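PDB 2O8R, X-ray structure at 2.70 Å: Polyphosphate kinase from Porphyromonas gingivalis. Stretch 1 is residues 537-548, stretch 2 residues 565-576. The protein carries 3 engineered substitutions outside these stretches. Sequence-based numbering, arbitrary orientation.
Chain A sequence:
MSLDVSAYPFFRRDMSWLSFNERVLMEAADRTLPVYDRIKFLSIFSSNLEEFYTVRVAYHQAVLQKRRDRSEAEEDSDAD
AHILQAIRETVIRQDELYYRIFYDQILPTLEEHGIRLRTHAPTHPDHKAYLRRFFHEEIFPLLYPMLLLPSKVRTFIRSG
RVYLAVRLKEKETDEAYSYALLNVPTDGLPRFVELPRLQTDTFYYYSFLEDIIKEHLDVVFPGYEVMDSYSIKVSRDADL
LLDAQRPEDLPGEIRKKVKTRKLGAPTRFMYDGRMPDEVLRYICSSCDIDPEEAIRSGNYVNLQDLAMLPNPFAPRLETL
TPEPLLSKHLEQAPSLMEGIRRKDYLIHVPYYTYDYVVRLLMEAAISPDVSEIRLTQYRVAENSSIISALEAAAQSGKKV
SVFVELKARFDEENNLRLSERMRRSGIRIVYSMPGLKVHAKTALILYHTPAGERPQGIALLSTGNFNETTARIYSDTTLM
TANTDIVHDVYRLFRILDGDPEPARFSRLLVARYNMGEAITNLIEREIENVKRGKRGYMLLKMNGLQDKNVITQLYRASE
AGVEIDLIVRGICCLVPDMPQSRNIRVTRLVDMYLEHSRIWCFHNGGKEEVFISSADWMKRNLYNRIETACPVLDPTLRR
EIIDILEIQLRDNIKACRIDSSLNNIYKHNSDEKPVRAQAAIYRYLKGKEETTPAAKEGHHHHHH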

# COMPACT_ATOMS: atom_id res chain seq x y z
N GLY A 537 27.02 -42.44 14.40
CA GLY A 537 26.52 -41.80 13.18
C GLY A 537 25.27 -40.99 13.44
O GLY A 537 24.19 -41.55 13.66
N TYR A 538 25.41 -39.67 13.43
CA TYR A 538 24.28 -38.80 13.78
C TYR A 538 24.09 -37.63 12.82
O TYR A 538 25.06 -37.08 12.28
CB TYR A 538 24.44 -38.29 15.21
CG TYR A 538 23.26 -37.49 15.69
CD1 TYR A 538 22.03 -38.11 15.90
CD2 TYR A 538 23.38 -36.12 15.91
CE1 TYR A 538 20.94 -37.39 16.33
CE2 TYR A 538 22.29 -35.38 16.34
CZ TYR A 538 21.07 -36.02 16.54
OH TYR A 538 19.99 -35.29 16.98
N MSE A 539 22.83 -37.25 12.61
CA MSE A 539 22.46 -36.09 11.79
C MSE A 539 21.34 -35.34 12.44
O MSE A 539 20.39 -35.94 12.96
CB MSE A 539 22.02 -36.52 10.39
CG MSE A 539 23.14 -37.05 9.55
SE MSE A 539 22.67 -37.38 7.70
CE MSE A 539 21.73 -39.05 7.86
N LEU A 540 21.46 -34.01 12.43
CA LEU A 540 20.39 -33.16 12.92
C LEU A 540 20.05 -32.20 11.80
O LEU A 540 20.86 -31.37 11.43
CB LEU A 540 20.83 -32.43 14.19
CG LEU A 540 19.84 -31.59 15.01
CD1 LEU A 540 18.38 -32.00 14.86
CD2 LEU A 540 20.24 -31.62 16.47
N LEU A 541 18.84 -32.34 11.27
CA LEU A 541 18.44 -31.64 10.05
C LEU A 541 17.12 -30.89 10.22
O LEU A 541 16.09 -31.49 10.55
CB LEU A 541 18.29 -32.65 8.93
CG LEU A 541 19.44 -33.51 8.44
CD1 LEU A 541 18.86 -34.47 7.43
CD2 LEU A 541 20.53 -32.66 7.81
N LYS A 542 17.14 -29.57 10.01
CA LYS A 542 15.93 -28.76 10.15
C LYS A 542 15.62 -28.01 8.87
O LYS A 542 16.47 -27.29 8.35
CB LYS A 542 16.09 -27.76 11.27
CG LYS A 542 14.94 -26.77 11.38
CD LYS A 542 15.19 -25.76 12.49
CE LYS A 542 14.08 -24.78 12.57
NZ LYS A 542 12.97 -25.46 13.25
N MSE A 543 14.41 -28.18 8.36
CA MSE A 543 13.97 -27.44 7.20
C MSE A 543 12.44 -27.28 7.10
O MSE A 543 11.69 -27.87 7.87
CB MSE A 543 14.50 -28.09 5.95
CG MSE A 543 13.96 -29.47 5.71
SE MSE A 543 15.23 -30.48 4.64
CE MSE A 543 16.54 -29.05 4.26
N ASN A 544 12.01 -26.47 6.15
CA ASN A 544 10.60 -26.21 5.97
C ASN A 544 9.98 -27.39 5.24
O ASN A 544 8.84 -27.76 5.51
CB ASN A 544 10.36 -24.91 5.19
CG ASN A 544 10.76 -23.67 5.97
OD1 ASN A 544 11.80 -23.06 5.70
ND2 ASN A 544 9.95 -23.28 6.94
N GLY A 545 10.75 -28.00 4.35
CA GLY A 545 10.23 -29.10 3.55
C GLY A 545 11.24 -30.15 3.15
O GLY A 545 12.38 -29.83 2.82
N LEU A 546 10.80 -31.41 3.19
CA LEU A 546 11.54 -32.55 2.68
C LEU A 546 10.65 -33.39 1.76
O LEU A 546 9.63 -33.95 2.17
CB LEU A 546 12.08 -33.40 3.83
CG LEU A 546 12.84 -34.65 3.39
CD1 LEU A 546 13.99 -34.26 2.50
CD2 LEU A 546 13.33 -35.43 4.60
N GLN A 547 11.04 -33.47 0.50
CA GLN A 547 10.17 -34.05 -0.50
C GLN A 547 10.98 -34.76 -1.60
O GLN A 547 10.45 -35.62 -2.30
CB GLN A 547 9.28 -32.93 -1.07
CG GLN A 547 8.21 -33.34 -2.06
CD GLN A 547 8.68 -33.28 -3.49
OE1 GLN A 547 9.79 -32.81 -3.78
NE2 GLN A 547 7.84 -33.76 -4.41
N ASP A 548 12.26 -34.41 -1.74
CA ASP A 548 13.07 -34.98 -2.80
C ASP A 548 13.33 -36.47 -2.64
O ASP A 548 14.04 -36.88 -1.72
CB ASP A 548 14.41 -34.27 -2.94
CG ASP A 548 15.24 -34.82 -4.09
OD1 ASP A 548 14.93 -34.49 -5.25
OD2 ASP A 548 16.18 -35.60 -3.83
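Stretch 2 565-576: IDLIVRGICCLV

How does stretch 2 lie on stretch 1? Its strand, 565-569, runs beside strand 538-543 as a parallel neighbour in one sheet, the two N-to-C directions only 10° apart and the axes approaching to 4.7 Å. Beyond the strands both stretches continue as loops, yet they stay together, and they bury 982 Å² between them, both sides summed.

What holds the start of stretch 1 in register? Tyr-538 begins the contact with its side chain: OH donates a hydrogen bond to Asp-566 OD2 at 2.8 Å, with OD2 at the ring edge, near its plane. The backbone ladder then pairs Met-539 with Ile-565 and proceeds residue by residue to Met-543 with Val-569. As is usual for parallel strands, alternate residues of stretch 1 do the bonding, and Met-539 O accepts from Asp-566 N (3.0 Å). On the same face of the sheet as Ile-565, selenomethionine Met-539 brings CE to 3.4 Å from Ile-565 CD1. On the other face, Leu-540 CD1 packs 4.2 Å from Ile-568 CD1 and 3.7 Å from Asp-566 CB.

How does the ladder continue from Leu-541? Leu-541 N donates to Asp-566 O (2.9 Å) and Leu-541 O accepts from Ile-568 N (2.8 Å), while on the face of Met-539 its CD1 lies 3.7 Å from Leu-567 CD2. Lys-542 extends along the face of Leu-540, with NZ 3.7 Å from Ile-568 CG2; water 1 accepts from Lys-542 NZ and donates to Ile-568 O, both at 2.8 Å. Met-543 N donates to Ile-568 O (2.9 Å), Met-543 CG is 4.0 Å from Val-569 CG2, and a weak bond from Arg-570 N to Met-543 O, 3.4 Å, closes this ladder.

What happens where the strands end? The register slips by one residue, so that Asn-544 lies nearest Gly-571, whose N donates to Asn-544 O at 2.9 Å. The absence of a side chain matters here, since a CB on Gly-571 would fall about 2.8 Å from that same Asn-544 O. The two segments then re-engage in a single bridge, Leu-546 with Cys-573: Leu-546 N donates to Ile-572 O (2.8 Å), and Leu-546 O accepts from Cys-574 N (3.0 Å). Leu-546 is the most heavily covered residue of the contact, its CD2 lying 3.9 Å from Leu-567 CD1. Gln-547 finishes the contact with CG 3.6 Å from Cys-574 SG. Asp-548 makes none; at the N-cap of the following helix, its side chain caps a backbone N just past the stretch.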

# COMPACT_ATOMS: atom_id res chain seq x y z
N ILE A 565 18.95 -40.31 12.87
CA ILE A 565 18.53 -39.05 12.27
C ILE A 565 17.39 -38.33 13.00
O ILE A 565 16.30 -38.89 13.21
CB ILE A 565 18.15 -39.23 10.77
CG1 ILE A 565 19.14 -40.15 10.04
CG2 ILE A 565 18.07 -37.88 10.08
CD1 ILE A 565 18.74 -40.51 8.63
N ASP A 566 17.64 -37.08 13.40
CA ASP A 566 16.58 -36.17 13.84
C ASP A 566 16.22 -35.16 12.75
O ASP A 566 17.05 -34.33 12.36
CB ASP A 566 17.01 -35.43 15.09
CG ASP A 566 16.52 -36.08 16.35
OD1 ASP A 566 15.31 -36.38 16.46
OD2 ASP A 566 17.35 -36.29 17.25
N LEU A 567 14.99 -35.23 12.28
CA LEU A 567 14.45 -34.28 11.32
C LEU A 567 13.50 -33.35 12.03
O LEU A 567 12.60 -33.80 12.73
CB LEU A 567 13.66 -35.00 10.23
CG LEU A 567 14.46 -35.75 9.17
CD1 LEU A 567 13.53 -36.58 8.30
CD2 LEU A 567 15.23 -34.77 8.31
N ILE A 568 13.72 -32.05 11.86
CA ILE A 568 12.76 -31.04 12.31
C ILE A 568 12.20 -30.34 11.07
O ILE A 568 12.82 -29.43 10.50
CB ILE A 568 13.42 -30.06 13.30
CG1 ILE A 568 14.03 -30.82 14.48
CG2 ILE A 568 12.41 -29.06 13.82
CD1 ILE A 568 14.76 -29.94 15.49
N VAL A 569 11.04 -30.81 10.62
CA VAL A 569 10.40 -30.33 9.39
C VAL A 569 8.98 -29.85 9.65
O VAL A 569 8.13 -30.65 10.04
CB VAL A 569 10.32 -31.43 8.33
CG1 VAL A 569 9.58 -30.93 7.10
CG2 VAL A 569 11.71 -31.86 7.96
N ARG A 570 8.70 -28.57 9.42
CA ARG A 570 7.37 -28.06 9.77
C ARG A 570 6.33 -28.31 8.69
O ARG A 570 5.18 -28.61 8.99
CB ARG A 570 7.39 -26.59 10.23
CG ARG A 570 7.91 -25.62 9.24
CD ARG A 570 7.37 -24.22 9.46
NE ARG A 570 7.36 -23.55 8.16
CZ ARG A 570 6.27 -23.11 7.55
NH1 ARG A 570 5.09 -23.18 8.14
NH2 ARG A 570 6.38 -22.55 6.35
N GLY A 571 6.73 -28.20 7.43
CA GLY A 571 5.77 -28.34 6.33
C GLY A 571 5.70 -29.73 5.76
O GLY A 571 5.46 -30.71 6.47
N ILE A 572 5.92 -29.82 4.45
CA ILE A 572 5.82 -31.07 3.75
C ILE A 572 6.96 -32.00 4.11
O ILE A 572 8.12 -31.63 4.02
CB ILE A 572 5.79 -30.85 2.23
CG1 ILE A 572 4.45 -30.26 1.80
CG2 ILE A 572 5.98 -32.15 1.49
CD1 ILE A 572 4.44 -29.92 0.31
N CYS A 573 6.62 -33.21 4.53
CA CYS A 573 7.58 -34.27 4.69
C CYS A 573 7.09 -35.57 4.05
O CYS A 573 6.03 -36.07 4.40
CB CYS A 573 7.88 -34.49 6.16
SG CYS A 573 9.29 -35.56 6.41
N CYS A 574 7.87 -36.12 3.13
CA CYS A 574 7.46 -37.32 2.38
C CYS A 574 8.19 -38.55 2.84
O CYS A 574 7.90 -39.65 2.38
CB CYS A 574 7.72 -37.15 0.89
SG CYS A 574 6.74 -35.85 0.12
N LEU A 575 9.16 -38.36 3.72
CA LEU A 575 9.81 -39.47 4.38
C LEU A 575 8.81 -39.99 5.41
O LEU A 575 8.26 -39.21 6.17
CB LEU A 575 11.09 -39.01 5.06
CG LEU A 575 11.97 -40.05 5.74
CD1 LEU A 575 13.43 -39.67 5.58
CD2 LEU A 575 11.61 -40.18 7.21
N VAL A 576 8.58 -41.29 5.41
CA VAL A 576 7.62 -41.89 6.32
C VAL A 576 8.30 -42.55 7.51
O VAL A 576 9.10 -43.48 7.36
CB VAL A 576 6.55 -42.77 5.58
CG1 VAL A 576 7.10 -43.33 4.31
CG2 VAL A 576 5.93 -43.83 6.49
O HOH W 1 11.84 -26.88 11.11